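Long-range contacts in uncharacterized protein lp_2219 (Lactobacillus plantarum, PDB 3HFQ), which is of unknown function but folds as a seven-bladed beta-propeller of the lactonase family and may therefore act on a lactone: residues K28-N32 against Q326-P332; L123-V127 against A172-S176; D250-L254 against V266-T270; T149-R153 against Y216-G221; V56-D60 against N79-A83. The protein carries 1 engineered substitution. All coordinates share one frame. Residue numbers count along the deposited sequence, not the author numbering.

Contact 1 (K28-N32 against Q326-P332); sequences KTLTN and QKDVTVP
Strands 29-32 and 326-330 run side by side in nearly the same direction, 28° apart, with their axes 6.6 Å apart at closest approach, so side chains bridge the gap. CA atoms pair as Thr-29 with Gln-326 (6.7 Å), Thr-31 with Val-329 (6.5 Å) and Asn-32 with Val-331 (6.6 Å). A G1 beta bulge at Lys-28 and Thr-29, opposite Asp-24, starts the first strand; Lys-28 takes the positive-phi conformation (73/41). Asp-328 (60/36) likewise interrupts the extended backbone of the second. Gln-326 points toward the other strand with chi1 and chi2 both t, and its stretched side chain delivers OE1 to Leu-30 N, a 2.8 Å hydrogen bond. Leu-30 (t, p) also points across: its CD2 lies 4.1 Å from Val-329 CG2, which in turn sits 3.4 Å from Leu-30 O. Val-329 (t) turns its CG1 to Asn-32 CB at 4.5 Å. Thr-31 (p) points away, its OG1 hydrogen-bonded to Asp-33. This is an interface between adjacent propeller blades at their outermost strands: 29-38 pairs inward with 17-24, 322-330 with 309-315, and Leu-30 reaches Ile-5 of strand 2-9 and Ala-310 and Leu-312 of strand 309-315.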
# COMPACT_ATOMS: atom_id res chain seq x y z
N LYS A 28 -17.12 -15.57 -11.39
CA LYS A 28 -16.11 -14.72 -11.94
C LYS A 28 -16.53 -13.25 -11.92
O LYS A 28 -16.34 -12.50 -12.87
CB LYS A 28 -15.83 -15.15 -13.38
CG LYS A 28 -15.54 -16.65 -13.53
CD LYS A 28 -14.25 -17.06 -12.82
CE LYS A 28 -13.90 -18.52 -13.09
NZ LYS A 28 -12.67 -18.96 -12.38
N THR A 29 -17.16 -12.85 -10.82
CA THR A 29 -17.69 -11.50 -10.69
C THR A 29 -17.13 -10.74 -9.49
O THR A 29 -16.58 -11.32 -8.55
CB THR A 29 -19.21 -11.56 -10.53
OG1 THR A 29 -19.52 -12.37 -9.40
CG2 THR A 29 -19.84 -12.16 -11.77
N LEU A 30 -17.30 -9.43 -9.55
CA LEU A 30 -16.85 -8.52 -8.50
C LEU A 30 -17.99 -7.53 -8.27
O LEU A 30 -18.49 -6.92 -9.22
CB LEU A 30 -15.61 -7.75 -8.94
CG LEU A 30 -15.16 -6.66 -7.97
CD1 LEU A 30 -14.64 -7.30 -6.71
CD2 LEU A 30 -14.09 -5.78 -8.62
N THR A 31 -18.41 -7.37 -7.02
CA THR A 31 -19.49 -6.45 -6.70
C THR A 31 -19.06 -5.46 -5.62
O THR A 31 -18.09 -5.69 -4.89
CB THR A 31 -20.72 -7.18 -6.12
OG1 THR A 31 -20.36 -7.81 -4.89
CG2 THR A 31 -21.25 -8.22 -7.09
N ASN A 32 -19.78 -4.35 -5.54
CA ASN A 32 -19.55 -3.36 -4.49
C ASN A 32 -20.89 -3.47 -3.77
O ASN A 32 -21.89 -2.94 -4.24
CB ASN A 32 -19.36 -1.95 -5.05
CG ASN A 32 -19.30 -0.89 -3.96
OD1 ASN A 32 -19.06 0.29 -4.23
ND2 ASN A 32 -19.54 -1.30 -2.72
N GLN A 326 -13.90 -8.62 -15.66
CA GLN A 326 -14.98 -7.66 -15.50
C GLN A 326 -14.43 -6.27 -15.21
O GLN A 326 -13.43 -6.12 -14.50
CB GLN A 326 -15.91 -8.10 -14.37
CG GLN A 326 -17.13 -7.20 -14.16
CD GLN A 326 -17.99 -7.66 -13.00
OE1 GLN A 326 -17.60 -8.55 -12.24
NE2 GLN A 326 -19.16 -7.06 -12.85
N LYS A 327 -15.08 -5.26 -15.76
CA LYS A 327 -14.66 -3.88 -15.55
C LYS A 327 -15.87 -3.03 -15.21
O LYS A 327 -17.01 -3.50 -15.22
CB LYS A 327 -13.99 -3.32 -16.81
CG LYS A 327 -14.91 -3.20 -18.03
CD LYS A 327 -14.19 -2.54 -19.21
CE LYS A 327 -15.10 -2.40 -20.42
NZ LYS A 327 -14.42 -1.72 -21.56
N ASP A 328 -15.61 -1.77 -14.91
CA ASP A 328 -16.64 -0.81 -14.59
C ASP A 328 -17.52 -1.13 -13.38
O ASP A 328 -18.71 -0.83 -13.39
CB ASP A 328 -17.51 -0.54 -15.82
CG ASP A 328 -16.74 0.14 -16.93
OD1 ASP A 328 -15.88 0.99 -16.61
OD2 ASP A 328 -16.98 -0.16 -18.12
N VAL A 329 -16.93 -1.73 -12.36
CA VAL A 329 -17.67 -2.01 -11.13
C VAL A 329 -17.51 -0.71 -10.36
O VAL A 329 -16.39 -0.29 -10.06
CB VAL A 329 -17.03 -3.15 -10.32
CG1 VAL A 329 -17.75 -3.30 -8.98
CG2 VAL A 329 -17.10 -4.46 -11.11
N THR A 330 -18.61 -0.05 -10.04
CA THR A 330 -18.54 1.23 -9.36
C THR A 330 -18.08 1.25 -7.90
O THR A 330 -18.70 0.63 -7.02
CB THR A 330 -19.89 1.98 -9.46
OG1 THR A 330 -20.26 2.10 -10.84
CG2 THR A 330 -19.76 3.39 -8.87
N VAL A 331 -16.99 1.97 -7.67
CA VAL A 331 -16.41 2.16 -6.34
C VAL A 331 -15.96 3.62 -6.40
O VAL A 331 -14.95 3.94 -7.03
CB VAL A 331 -15.16 1.29 -6.10
CG1 VAL A 331 -14.52 1.67 -4.76
CG2 VAL A 331 -15.54 -0.19 -6.10
N PRO A 332 -16.72 4.52 -5.76
CA PRO A 332 -16.37 5.94 -5.77
C PRO A 332 -15.03 6.35 -5.18
O PRO A 332 -14.73 6.05 -4.02
CB PRO A 332 -17.55 6.58 -5.03
CG PRO A 332 -17.98 5.52 -4.09
CD PRO A 332 -17.92 4.27 -4.95

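Contact 2 (L123-V127 against A172-S176); sequences LTDTV and AGQLS
Asp-125 (chi1 t) lays its carboxylate against the backbone of Gln-174 and Leu-175: OD2 is 3.5 Å from Gln-174 CA and accepts a hydrogen bond from Leu-175 N at 3.2 Å, while its CB lies 3.3 Å from Gly-173 O. The runs 124-127 and 172-175 head the same way, 7° apart end to end, with CA atoms of Thr-124 and Gly-173 at 5.7 Å and of Asp-125 and Gln-174 at 5.5 Å. A classic beta bulge places Thr-124 (-123/-35) and Asp-125 both opposite Val-112, and both side chains point toward the turn. Thr-124 (p) brings OG1 to 2.8 Å from Gly-173 O, though its proton could go instead to Val-112 O. Gly-173 (100/39) has a conformation that calls for glycine; a CB would clash with Thr-124 OG1. Val-127 CG2 (chi1 t) meets Leu-175 CD1 (m, t) at 3.9 Å. One water links Thr-124 O and Gln-174 NE2, at 2.8 Å from each, while Gln-174 OE1 hydrogen-bonds Ser-170 OG; another donates to Asp-125 OD2 and Leu-175 O, at 2.7 Å from each. The outer strand of one propeller blade thus meets the turn leading into the outer strand of the next through a largely polar, partly hydrated seam.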
# COMPACT_ATOMS: atom_id res chain seq x y z
N LEU A 123 -1.78 6.95 20.85
CA LEU A 123 -0.52 7.41 20.25
C LEU A 123 0.66 7.20 21.20
O LEU A 123 0.55 7.48 22.40
CB LEU A 123 -0.63 8.90 19.90
CG LEU A 123 0.58 9.57 19.26
CD1 LEU A 123 0.81 8.99 17.86
CD2 LEU A 123 0.33 11.07 19.18
N THR A 124 1.78 6.72 20.67
CA THR A 124 2.97 6.50 21.48
C THR A 124 4.20 7.24 20.96
O THR A 124 5.02 7.70 21.75
CB THR A 124 3.34 5.00 21.57
OG1 THR A 124 3.50 4.45 20.25
CG2 THR A 124 2.27 4.21 22.32
N ASP A 125 4.32 7.38 19.64
CA ASP A 125 5.50 8.04 19.08
C ASP A 125 5.25 8.67 17.71
O ASP A 125 4.45 8.17 16.91
CB ASP A 125 6.62 7.00 18.99
CG ASP A 125 7.99 7.61 18.73
OD1 ASP A 125 8.25 8.76 19.15
OD2 ASP A 125 8.84 6.91 18.13
N THR A 126 5.92 9.79 17.45
CA THR A 126 5.83 10.50 16.18
C THR A 126 7.25 10.87 15.79
O THR A 126 7.88 11.72 16.43
CB THR A 126 4.99 11.79 16.29
OG1 THR A 126 3.67 11.47 16.74
CG2 THR A 126 4.89 12.48 14.93
N VAL A 127 7.76 10.21 14.76
CA VAL A 127 9.12 10.46 14.28
C VAL A 127 9.09 11.47 13.14
O VAL A 127 8.43 11.25 12.13
CB VAL A 127 9.78 9.15 13.81
CG1 VAL A 127 11.14 9.43 13.19
CG2 VAL A 127 9.92 8.20 14.99
N ALA A 172 7.22 -0.74 23.88
CA ALA A 172 6.43 0.42 24.28
C ALA A 172 5.90 1.22 23.10
O ALA A 172 5.03 2.08 23.26
CB ALA A 172 7.26 1.31 25.19
N GLY A 173 6.45 0.97 21.91
CA GLY A 173 5.99 1.68 20.73
C GLY A 173 6.80 2.86 20.24
O GLY A 173 6.23 3.86 19.81
N GLN A 174 8.13 2.77 20.30
CA GLN A 174 8.99 3.84 19.81
C GLN A 174 9.93 3.29 18.76
O GLN A 174 10.25 2.11 18.76
CB GLN A 174 9.83 4.47 20.93
CG GLN A 174 9.04 5.17 22.01
CD GLN A 174 8.83 4.29 23.22
OE1 GLN A 174 9.65 3.42 23.52
NE2 GLN A 174 7.73 4.51 23.93
N LEU A 175 10.39 4.17 17.87
CA LEU A 175 11.30 3.76 16.81
C LEU A 175 12.70 4.31 17.08
O LEU A 175 12.85 5.35 17.72
CB LEU A 175 10.81 4.30 15.46
CG LEU A 175 9.36 4.02 15.06
CD1 LEU A 175 9.10 4.61 13.68
CD2 LEU A 175 9.10 2.52 15.05
N SER A 176 13.71 3.60 16.60
CA SER A 176 15.10 4.02 16.74
C SER A 176 15.81 3.55 15.47
O SER A 176 15.73 2.38 15.12
CB SER A 176 15.73 3.38 17.98
OG SER A 176 16.92 4.07 18.33
O HOH W 1 5.43 6.16 24.07
O HOH W 2 11.37 7.44 18.72

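Contact 3 (D250-L254 against V266-T270); sequences DGHFL and VFAVT
Three backbone hydrogen bonds, each 2.8 Å, zip the segments together: Val-269 N to His-252 O, nearly linear at 179°, Leu-254 N to Phe-267 O, and Phe-267 N to Leu-254 O. Leu-254 and Phe-267 are therefore an antiparallel hydrogen-bonded pair (CA-CA 5.0 Å), and Phe-253 and Ala-268 a non-hydrogen-bonded pair (CA-CA 4.8 Å), supplemented by a CA-H...O contact from Phe-253 CA to Phe-267 O at 3.3 Å. Ahead of the strand, Asp-250 (p) accepts from His-252 N through OD2 at 3.0 Å, forming an Asx turn, and Gly-251 takes positive phi (75/11). These are the second and third strands of one four-stranded propeller blade, joined as the hairpin 253-259/263-269. On one face of the sheet, Phe-253 (m) sets CE1 4.2 Å from Ala-268 CB. On the other, Leu-254 CB (t, p) packs 4.1 Å from Phe-267 CB and 4.1 Å from Val-269 CG2; Phe-202 of the neighbouring blade touches both Leu-254 and Val-269.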
# COMPACT_ATOMS: atom_id res chain seq x y z
N ASP A 250 4.30 -17.30 -3.78
CA ASP A 250 5.44 -18.14 -4.11
C ASP A 250 6.68 -17.29 -4.42
O ASP A 250 7.77 -17.82 -4.58
CB ASP A 250 5.10 -19.07 -5.28
CG ASP A 250 4.61 -18.32 -6.51
OD1 ASP A 250 4.05 -18.98 -7.42
OD2 ASP A 250 4.78 -17.09 -6.57
N GLY A 251 6.49 -15.98 -4.50
CA GLY A 251 7.59 -15.07 -4.78
C GLY A 251 8.07 -15.05 -6.22
O GLY A 251 9.11 -14.45 -6.52
N HIS A 252 7.32 -15.67 -7.12
CA HIS A 252 7.71 -15.74 -8.53
C HIS A 252 7.29 -14.58 -9.41
O HIS A 252 7.89 -14.33 -10.46
CB HIS A 252 7.16 -17.04 -9.14
CG HIS A 252 7.76 -18.28 -8.56
ND1 HIS A 252 7.02 -19.42 -8.34
CD2 HIS A 252 9.02 -18.57 -8.18
CE1 HIS A 252 7.81 -20.36 -7.84
NE2 HIS A 252 9.03 -19.86 -7.73
N PHE A 253 6.24 -13.86 -9.01
CA PHE A 253 5.77 -12.75 -9.82
C PHE A 253 5.54 -11.45 -9.05
O PHE A 253 4.95 -11.44 -7.98
CB PHE A 253 4.49 -13.18 -10.53
CG PHE A 253 4.70 -14.32 -11.49
CD1 PHE A 253 5.29 -14.10 -12.73
CD2 PHE A 253 4.36 -15.62 -11.12
CE1 PHE A 253 5.55 -15.17 -13.59
CE2 PHE A 253 4.61 -16.69 -11.98
CZ PHE A 253 5.21 -16.47 -13.21
N LEU A 254 6.04 -10.36 -9.63
CA LEU A 254 5.92 -9.03 -9.04
C LEU A 254 4.95 -8.19 -9.87
O LEU A 254 4.97 -8.25 -11.11
CB LEU A 254 7.29 -8.34 -9.00
CG LEU A 254 7.41 -7.01 -8.26
CD1 LEU A 254 7.30 -7.24 -6.75
CD2 LEU A 254 8.76 -6.38 -8.58
N VAL A 266 3.55 -6.63 -15.05
CA VAL A 266 3.89 -7.90 -14.41
C VAL A 266 5.33 -8.28 -14.70
O VAL A 266 5.78 -8.25 -15.85
CB VAL A 266 2.98 -9.03 -14.93
CG1 VAL A 266 3.21 -10.29 -14.12
CG2 VAL A 266 1.52 -8.59 -14.87
N PHE A 267 6.05 -8.65 -13.64
CA PHE A 267 7.45 -9.04 -13.76
C PHE A 267 7.68 -10.43 -13.20
O PHE A 267 7.11 -10.81 -12.18
CB PHE A 267 8.37 -8.09 -12.99
CG PHE A 267 8.37 -6.68 -13.50
CD1 PHE A 267 7.34 -5.80 -13.15
CD2 PHE A 267 9.41 -6.22 -14.30
CE1 PHE A 267 7.36 -4.48 -13.60
CE2 PHE A 267 9.44 -4.90 -14.75
CZ PHE A 267 8.41 -4.03 -14.40
N ALA A 268 8.54 -11.19 -13.88
CA ALA A 268 8.89 -12.52 -13.41
C ALA A 268 10.14 -12.30 -12.55
O ALA A 268 11.07 -11.61 -12.97
CB ALA A 268 9.22 -13.43 -14.59
N VAL A 269 10.14 -12.86 -11.35
CA VAL A 269 11.29 -12.73 -10.45
C VAL A 269 12.16 -13.95 -10.65
O VAL A 269 11.70 -15.08 -10.49
CB VAL A 269 10.86 -12.69 -8.96
CG1 VAL A 269 12.09 -12.48 -8.09
CG2 VAL A 269 9.85 -11.58 -8.73
N THR A 270 13.42 -13.73 -11.01
CA THR A 270 14.32 -14.85 -11.22
C THR A 270 15.49 -14.80 -10.23
O THR A 270 15.37 -14.22 -9.16
CB THR A 270 14.83 -14.89 -12.68
OG1 THR A 270 15.45 -13.64 -13.01
CG2 THR A 270 13.65 -15.13 -13.62

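Contact 4 (T149-R153 against Y216-G221); sequences TPDNR and YDTQTG. Engineered in segment 216-221: Thr-218 (natural residue Ala).
Two turns from adjacent propeller blades meet here: 149-153 links the first two strands of one blade, 216-221 the third and fourth of the next. Thr-149 (p) opens a type I beta turn to Asn-152, with Asn-152 N to Thr-149 O at 2.9 Å; its OG1 donates to Asp-151 OD1 at 2.6 Å and accepts from Arg-153 N at 2.8 Å. Pro-150 rests CD 3.9 Å from Tyr-216 CE2. Asp-151 (p) receives the hydroxyl of Tyr-216 (chi1 t), OH to OD1 2.7 Å, at the ring edge, and its OD2 forms a salt bridge with Arg-153 NE at 2.7 Å. Asn-152, at positive phi (64/30), points away. Arg-153 (m, t, t) is directed across the gap: its NH2 donates to the carbonyl O of Thr-218, an engineered residue, at 3.0 Å, while NH1 bonds Asn-168. The partner turn is shaped by Asp-217, whose OD1 accepts from Gln-219 N at 3.0 Å in an Asx turn. Gly-221 (63/32) lies over one guanidinium face, its CA 3.6 Å from Arg-153 NE.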
# COMPACT_ATOMS: atom_id res chain seq x y z
N THR A 149 9.68 -5.55 8.44
CA THR A 149 10.67 -6.27 7.64
C THR A 149 10.58 -7.72 8.08
O THR A 149 9.92 -8.04 9.07
CB THR A 149 12.11 -5.76 7.92
OG1 THR A 149 12.43 -6.00 9.30
CG2 THR A 149 12.23 -4.28 7.61
N PRO A 150 11.26 -8.63 7.37
CA PRO A 150 11.23 -10.06 7.73
C PRO A 150 11.62 -10.34 9.18
O PRO A 150 11.09 -11.26 9.80
CB PRO A 150 12.21 -10.68 6.74
CG PRO A 150 12.03 -9.81 5.52
CD PRO A 150 12.04 -8.43 6.14
N ASP A 151 12.54 -9.54 9.73
CA ASP A 151 12.99 -9.73 11.10
C ASP A 151 12.32 -8.76 12.07
O ASP A 151 12.83 -8.47 13.15
CB ASP A 151 14.52 -9.63 11.19
CG ASP A 151 15.06 -8.30 10.71
OD1 ASP A 151 14.39 -7.63 9.89
OD2 ASP A 151 16.17 -7.93 11.14
N ASN A 152 11.16 -8.26 11.65
CA ASN A 152 10.33 -7.36 12.44
C ASN A 152 10.85 -5.98 12.81
O ASN A 152 10.50 -5.43 13.86
CB ASN A 152 9.84 -8.10 13.69
CG ASN A 152 8.91 -9.24 13.33
OD1 ASN A 152 7.81 -9.02 12.83
ND2 ASN A 152 9.36 -10.47 13.57
N ARG A 153 11.70 -5.42 11.95
CA ARG A 153 12.17 -4.06 12.15
C ARG A 153 11.14 -3.30 11.31
O ARG A 153 10.27 -3.94 10.70
CB ARG A 153 13.58 -3.88 11.60
CG ARG A 153 14.64 -4.75 12.28
CD ARG A 153 16.01 -4.46 11.68
NE ARG A 153 16.99 -5.53 11.92
CZ ARG A 153 17.94 -5.49 12.85
NH1 ARG A 153 18.06 -4.45 13.66
NH2 ARG A 153 18.80 -6.51 12.96
N TYR A 216 18.27 -7.68 1.28
CA TYR A 216 18.14 -7.29 2.68
C TYR A 216 18.90 -8.28 3.56
O TYR A 216 18.82 -9.49 3.35
CB TYR A 216 16.67 -7.28 3.10
CG TYR A 216 16.43 -6.88 4.54
CD1 TYR A 216 16.65 -5.57 4.97
CD2 TYR A 216 15.98 -7.82 5.47
CE1 TYR A 216 16.42 -5.20 6.29
CE2 TYR A 216 15.75 -7.46 6.80
CZ TYR A 216 15.97 -6.15 7.20
OH TYR A 216 15.72 -5.78 8.51
N ASP A 217 19.63 -7.77 4.54
CA ASP A 217 20.39 -8.61 5.46
C ASP A 217 19.85 -8.43 6.88
O ASP A 217 19.94 -7.34 7.45
CB ASP A 217 21.88 -8.24 5.42
CG ASP A 217 22.74 -9.19 6.24
OD1 ASP A 217 22.19 -10.11 6.88
OD2 ASP A 217 23.97 -9.01 6.24
N THR A 218 19.28 -9.49 7.45
CA THR A 218 18.73 -9.39 8.79
C THR A 218 19.79 -9.09 9.84
O THR A 218 19.50 -8.49 10.87
CB THR A 218 17.98 -10.67 9.18
OG1 THR A 218 18.88 -11.79 9.11
CG2 THR A 218 16.81 -10.91 8.25
N GLN A 219 21.03 -9.49 9.57
CA GLN A 219 22.11 -9.25 10.53
C GLN A 219 22.45 -7.76 10.66
O GLN A 219 22.78 -7.30 11.76
CB GLN A 219 23.37 -10.03 10.13
CG GLN A 219 23.19 -11.54 10.14
CD GLN A 219 24.50 -12.30 10.15
OE1 GLN A 219 25.38 -12.06 9.31
NE2 GLN A 219 24.65 -13.22 11.10
N THR A 220 22.36 -7.02 9.56
CA THR A 220 22.66 -5.59 9.59
C THR A 220 21.40 -4.73 9.56
O THR A 220 21.45 -3.54 9.85
CB THR A 220 23.52 -5.16 8.38
OG1 THR A 220 22.79 -5.38 7.17
CG2 THR A 220 24.83 -5.93 8.34
N GLY A 221 20.27 -5.34 9.21
CA GLY A 221 19.04 -4.58 9.12
C GLY A 221 19.20 -3.52 8.04
O GLY A 221 18.62 -2.44 8.13

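Contact 5 (V56-D60 against N79-A83); sequences VDKED and NTVVA
Val-82, Glu-59 and Asp-57 cover most of this small contact, with Thr-80 beside them. Strands 56-59 and 79-83 cross at -64°, axes 8.0 Å apart at closest approach; the nearest CA pair is Glu-59 with Val-82, 7.5 Å. Both backbones are extended, and all four side chains point toward the opposite strand. Val-82 (m) directs CG1 to Glu-59 CG at 4.0 Å and to Asp-57 OD2 at 3.9 Å. Glu-59 (m, m) folds back over its own strand, bringing OE2 within 2.8 Å of Asp-57 OD2, a close approach of two acceptors that is not a hydrogen bond. Asp-57 (t) sets OD2 3.7 Å from Thr-80 CG2 (Thr-80 p), and Glu-59 OE2 is 4.2 Å from that methyl, so the carboxylates meet methyl groups rather than polar partners across the gap. Strand 62-71 runs between the two and pairs with both; its Ala-66 touches Asp-57 and Thr-80. Second and fourth strands meeting over the third in this way reflect the strong twist of a four-stranded antiparallel propeller blade.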
# COMPACT_ATOMS: atom_id res chain seq x y z
N VAL A 56 -7.23 5.43 7.51
CA VAL A 56 -6.76 6.80 7.46
C VAL A 56 -8.03 7.57 7.79
O VAL A 56 -9.12 7.18 7.36
CB VAL A 56 -6.27 7.16 6.05
CG1 VAL A 56 -6.03 8.66 5.94
CG2 VAL A 56 -4.97 6.40 5.77
N ASP A 57 -7.91 8.67 8.53
CA ASP A 57 -9.09 9.41 8.92
C ASP A 57 -8.89 10.92 8.96
O ASP A 57 -7.84 11.42 9.37
CB ASP A 57 -9.53 8.88 10.29
CG ASP A 57 -10.71 9.63 10.87
OD1 ASP A 57 -11.64 9.97 10.11
OD2 ASP A 57 -10.70 9.86 12.10
N LYS A 58 -9.91 11.65 8.50
CA LYS A 58 -9.87 13.10 8.51
C LYS A 58 -11.04 13.60 9.32
O LYS A 58 -12.20 13.26 9.05
CB LYS A 58 -9.95 13.66 7.08
CG LYS A 58 -9.86 15.18 7.01
CD LYS A 58 -9.76 15.66 5.56
CE LYS A 58 -9.51 17.17 5.49
NZ LYS A 58 -9.34 17.64 4.09
N GLU A 59 -10.74 14.41 10.32
CA GLU A 59 -11.77 14.96 11.17
C GLU A 59 -11.49 16.46 11.16
O GLU A 59 -10.74 16.98 11.98
CB GLU A 59 -11.63 14.36 12.58
CG GLU A 59 -11.67 12.80 12.64
CD GLU A 59 -13.08 12.23 12.70
OE1 GLU A 59 -14.01 12.99 13.02
OE2 GLU A 59 -13.26 11.01 12.47
N ASP A 60 -12.07 17.14 10.16
CA ASP A 60 -11.91 18.58 9.98
C ASP A 60 -10.48 18.93 9.64
O ASP A 60 -9.90 18.41 8.68
CB ASP A 60 -12.33 19.32 11.24
N ASN A 79 -12.61 4.13 18.32
CA ASN A 79 -12.09 5.45 18.68
C ASN A 79 -11.22 5.94 17.54
O ASN A 79 -11.06 5.26 16.53
CB ASN A 79 -11.30 5.38 20.00
CG ASN A 79 -9.85 4.96 19.81
OD1 ASN A 79 -9.54 4.03 19.06
ND2 ASN A 79 -8.95 5.63 20.52
N THR A 80 -10.67 7.15 17.69
CA THR A 80 -9.79 7.70 16.68
C THR A 80 -8.64 8.41 17.38
O THR A 80 -8.77 8.82 18.54
CB THR A 80 -10.50 8.74 15.77
OG1 THR A 80 -10.77 9.94 16.51
CG2 THR A 80 -11.80 8.18 15.23
N VAL A 81 -7.51 8.51 16.69
CA VAL A 81 -6.34 9.20 17.22
C VAL A 81 -5.98 10.19 16.13
O VAL A 81 -5.42 9.82 15.10
CB VAL A 81 -5.17 8.24 17.45
CG1 VAL A 81 -3.94 9.02 17.88
CG2 VAL A 81 -5.54 7.21 18.52
N VAL A 82 -6.30 11.46 16.36
CA VAL A 82 -6.03 12.49 15.37
C VAL A 82 -5.24 13.64 15.96
O VAL A 82 -5.15 13.80 17.18
CB VAL A 82 -7.34 13.03 14.77
CG1 VAL A 82 -8.06 11.92 14.01
CG2 VAL A 82 -8.23 13.58 15.87
N ALA A 83 -4.67 14.46 15.09
CA ALA A 83 -3.89 15.61 15.50
C ALA A 83 -4.00 16.69 14.44
O ALA A 83 -4.26 16.40 13.27
CB ALA A 83 -2.43 15.21 15.69

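Contacts 1, 2 and 4 join adjacent blades, whereas contacts 3 and 5 lie within single blades. Contact 1 encloses the other four along the chain, next to the ring closure in which strand 334-339 completes the blade of the N-terminal strands. Contacts 2 and 4 interlock: their segments alternate in sequence, both use the blade 143-182, and their nearest atoms are about 7 Å apart. Contacts 2 and 5 touch directly where Leu-123 CB packs on Val-81 CG1 at 3.9 Å. Contacts 1 and 2 lie on opposite sides of the chain's centre, 39 Å between centres, as do contacts 3 and 5 at 37 Å. All five centres lie 18 to 21 Å from the chain's centre.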